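Local atomic coordinates of T cell receptor mu chain (Monodelphis domestica, PDB entry 7L15), a protein that pairs with a gamma chain to form the marsupial gamma-mu T cell receptor, which probably recognises antigen at the T cell surface. Residues A[135-141]-A[152-157]. Coordinates in Å, arbitrary orientation, origin at the centre of the assembly. Residues are numbered along the deposited sequence.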
loop_
_atom_site.group_PDB
_atom_site.type_symbol
_atom_site.label_atom_id
_atom_site.label_comp_id
_atom_site.label_asym_id
_atom_site.label_seq_id
_atom_site.Cartn_x
_atom_site.Cartn_y
_atom_site.Cartn_z
ATOM N N PRO A 135 -28.929 1.000 6.902
ATOM C CA PRO A 135 -28.153 0.999 8.149
ATOM C C PRO A 135 -28.097 -0.391 8.753
ATOM O O PRO A 135 -29.038 -1.171 8.643
ATOM C CB PRO A 135 -28.938 1.961 9.048
ATOM C CG PRO A 135 -30.349 1.893 8.501
ATOM C CD PRO A 135 -30.147 1.826 7.011
ATOM N N LEU A 136 -26.970 -0.699 9.387
ATOM C CA LEU A 136 -26.697 -2.043 9.879
ATOM C C LEU A 136 -26.001 -1.928 11.229
ATOM O O LEU A 136 -24.885 -1.405 11.311
ATOM C CB LEU A 136 -25.823 -2.809 8.875
ATOM C CG LEU A 136 -25.629 -4.311 9.051
ATOM C CD1 LEU A 136 -26.975 -5.008 8.995
ATOM C CD2 LEU A 136 -24.699 -4.883 7.981
ATOM N N SER A 137 -26.659 -2.376 12.284
ATOM C CA SER A 137 -26.036 -2.326 13.602
ATOM C C SER A 137 -24.959 -3.401 13.704
ATOM O O SER A 137 -25.142 -4.503 13.187
ATOM C CB SER A 137 -27.066 -2.549 14.702
ATOM O OG SER A 137 -28.042 -1.531 14.693
ATOM N N PRO A 138 -23.838 -3.113 14.360
ATOM C CA PRO A 138 -22.789 -4.124 14.517
ATOM C C PRO A 138 -23.119 -5.124 15.609
ATOM O O PRO A 138 -23.968 -4.891 16.478
ATOM C CB PRO A 138 -21.565 -3.297 14.914
ATOM C CG PRO A 138 -22.151 -2.126 15.672
ATOM C CD PRO A 138 -23.426 -1.802 14.903
ATOM N N SER A 139 -22.426 -6.257 15.542
ATOM C CA SER A 139 -22.294 -7.159 16.677
ATOM C C SER A 139 -20.941 -6.914 17.335
ATOM O O SER A 139 -20.022 -6.376 16.713
ATOM C CB SER A 139 -22.424 -8.624 16.242
ATOM O OG SER A 139 -21.779 -8.836 14.998
ATOM N N VAL A 140 -20.834 -7.282 18.615
ATOM C CA VAL A 140 -19.675 -6.927 19.424
ATOM C C VAL A 140 -19.157 -8.169 20.139
ATOM O O VAL A 140 -19.914 -8.855 20.830
ATOM C CB VAL A 140 -20.019 -5.813 20.434
ATOM C CG1 VAL A 140 -18.820 -5.472 21.283
ATOM C CG2 VAL A 140 -20.520 -4.574 19.691
ATOM N N PHE A 141 -17.859 -8.440 19.998
ATOM C CA PHE A 141 -17.240 -9.606 20.610
ATOM C C PHE A 141 -15.981 -9.189 21.336
ATOM O O PHE A 141 -15.168 -8.442 20.782
ATOM C CB PHE A 141 -16.909 -10.658 19.554
ATOM C CG PHE A 141 -18.064 -10.974 18.667
ATOM C CD1 PHE A 141 -19.037 -11.880 19.075
ATOM C CD2 PHE A 141 -18.202 -10.349 17.445
ATOM C CE1 PHE A 141 -20.143 -12.158 18.254
ATOM C CE2 PHE A 141 -19.295 -10.635 16.614
ATOM C CZ PHE A 141 -20.263 -11.543 17.022
ATOM N N LEU A 152 -13.973 -6.793 19.026
ATOM C CA LEU A 152 -14.225 -7.024 17.610
ATOM C C LEU A 152 -15.632 -6.553 17.272
ATOM O O LEU A 152 -16.604 -7.000 17.888
ATOM C CB LEU A 152 -14.055 -8.504 17.273
ATOM C CG LEU A 152 -14.660 -9.010 15.970
ATOM C CD1 LEU A 152 -14.033 -8.308 14.810
ATOM C CD2 LEU A 152 -14.401 -10.521 15.867
ATOM N N ILE A 153 -15.742 -5.676 16.281
ATOM C CA ILE A 153 -16.992 -5.009 15.942
ATOM C C ILE A 153 -17.277 -5.278 14.465
ATOM O O ILE A 153 -16.574 -4.745 13.594
ATOM C CB ILE A 153 -16.902 -3.508 16.233
ATOM C CG1 ILE A 153 -16.490 -3.311 17.691
ATOM C CG2 ILE A 153 -18.245 -2.811 15.926
ATOM C CD1 ILE A 153 -15.923 -1.928 17.968
ATOM N N ARG A 154 -18.306 -6.084 14.169
ATOM C CA ARG A 154 -18.456 -6.660 12.830
ATOM C C ARG A 154 -19.691 -6.166 12.096
ATOM O O ARG A 154 -20.813 -6.254 12.603
ATOM C CB ARG A 154 -18.495 -8.186 12.878
ATOM C CG ARG A 154 -17.198 -8.777 13.331
ATOM C CD ARG A 154 -16.775 -10.024 12.571
ATOM N NE ARG A 154 -17.547 -10.285 11.367
ATOM C CZ ARG A 154 -18.082 -11.463 11.068
ATOM N NH1 ARG A 154 -18.757 -11.608 9.944
ATOM N NH2 ARG A 154 -17.918 -12.506 11.881
ATOM N N ASN A 155 -19.467 -5.678 10.881
ATOM C CA ASN A 155 -20.513 -5.472 9.894
ATOM C C ASN A 155 -21.509 -4.430 10.389
ATOM O O ASN A 155 -22.581 -4.738 10.928
ATOM C CB ASN A 155 -21.144 -6.819 9.542
ATOM C CG ASN A 155 -20.087 -7.837 9.090
ATOM O OD1 ASN A 155 -20.015 -8.956 9.606
ATOM N ND2 ASN A 155 -19.249 -7.433 8.143
ATOM N N PHE A 156 -21.117 -3.174 10.233
ATOM C CA PHE A 156 -21.984 -2.049 10.501
ATOM C C PHE A 156 -21.918 -1.085 9.333
ATOM O O PHE A 156 -20.962 -1.075 8.558
ATOM C CB PHE A 156 -21.611 -1.340 11.804
ATOM C CG PHE A 156 -20.162 -0.969 11.920
ATOM C CD1 PHE A 156 -19.228 -1.904 12.345
ATOM C CD2 PHE A 156 -19.741 0.323 11.648
ATOM C CE1 PHE A 156 -17.894 -1.557 12.474
ATOM C CE2 PHE A 156 -18.407 0.682 11.777
ATOM C CZ PHE A 156 -17.481 -0.261 12.184
ATOM N N TYR A 157 -22.957 -0.276 9.214
ATOM C CA TYR A 157 -23.003 0.737 8.209
ATOM C C TYR A 157 -23.997 1.747 8.765
ATOM O O TYR A 157 -25.029 1.329 9.311
ATOM C CB TYR A 157 -23.458 0.209 6.842
ATOM C CG TYR A 157 -23.319 1.311 5.820
ATOM C CD1 TYR A 157 -22.086 1.566 5.221
ATOM C CD2 TYR A 157 -24.389 2.154 5.520
ATOM C CE1 TYR A 157 -21.922 2.614 4.322
ATOM C CE2 TYR A 157 -24.231 3.222 4.604
ATOM C CZ TYR A 157 -22.991 3.434 4.013
ATOM O OH TYR A 157 -22.809 4.467 3.121
#
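Residues 139-141 and 152-154 run antiparallel, their axes 4.8 Å apart at closest approach, their directions 160° apart. Phe141 and Leu152 exchange two backbone hydrogen bonds (Phe141 N to Leu152 O 2.8 Å, Leu152 N to Phe141 O 2.7 Å); at the next such pair, Arg154 N reaches Ser139 O at 3.1 Å, but the return bond from Ser139 N to Arg154 O is weak at 3.4 Å. The chain turns a corner at Asn155 (phi/psi 64/80), which with Phe156 faces Tyr187 on neighbouring strand 187-194 as a G1 beta bulge. Beyond it a single bridge follows, Leu136 with Tyr157 (hydrogen bonds Leu136 N to Tyr157 O 2.8 Å, Tyr157 N to Leu136 O 3.1 Å). These are the first two strands, A and B, of the C1-set immunoglobulin domain, joined as a hairpin at the edge of its four-stranded sheet. Pro138, Val140 and Ile153 turn inward onto Val205 of the facing sheet; Pro138 CB packs 3.5 Å from Ile153 CG2, and Pro138 CD lies 3.6 Å from Phe156 CB. On the other face Phe141 CD2 rests 4.1 Å from Leu152 CG, with Arg154 CG at the ring edge. This face meets the gamma chain, where Arg154 forms a salt bridge with Glu136 of that chain and Ser139 OG hydrogen-bonds Lys140 of the gamma chain.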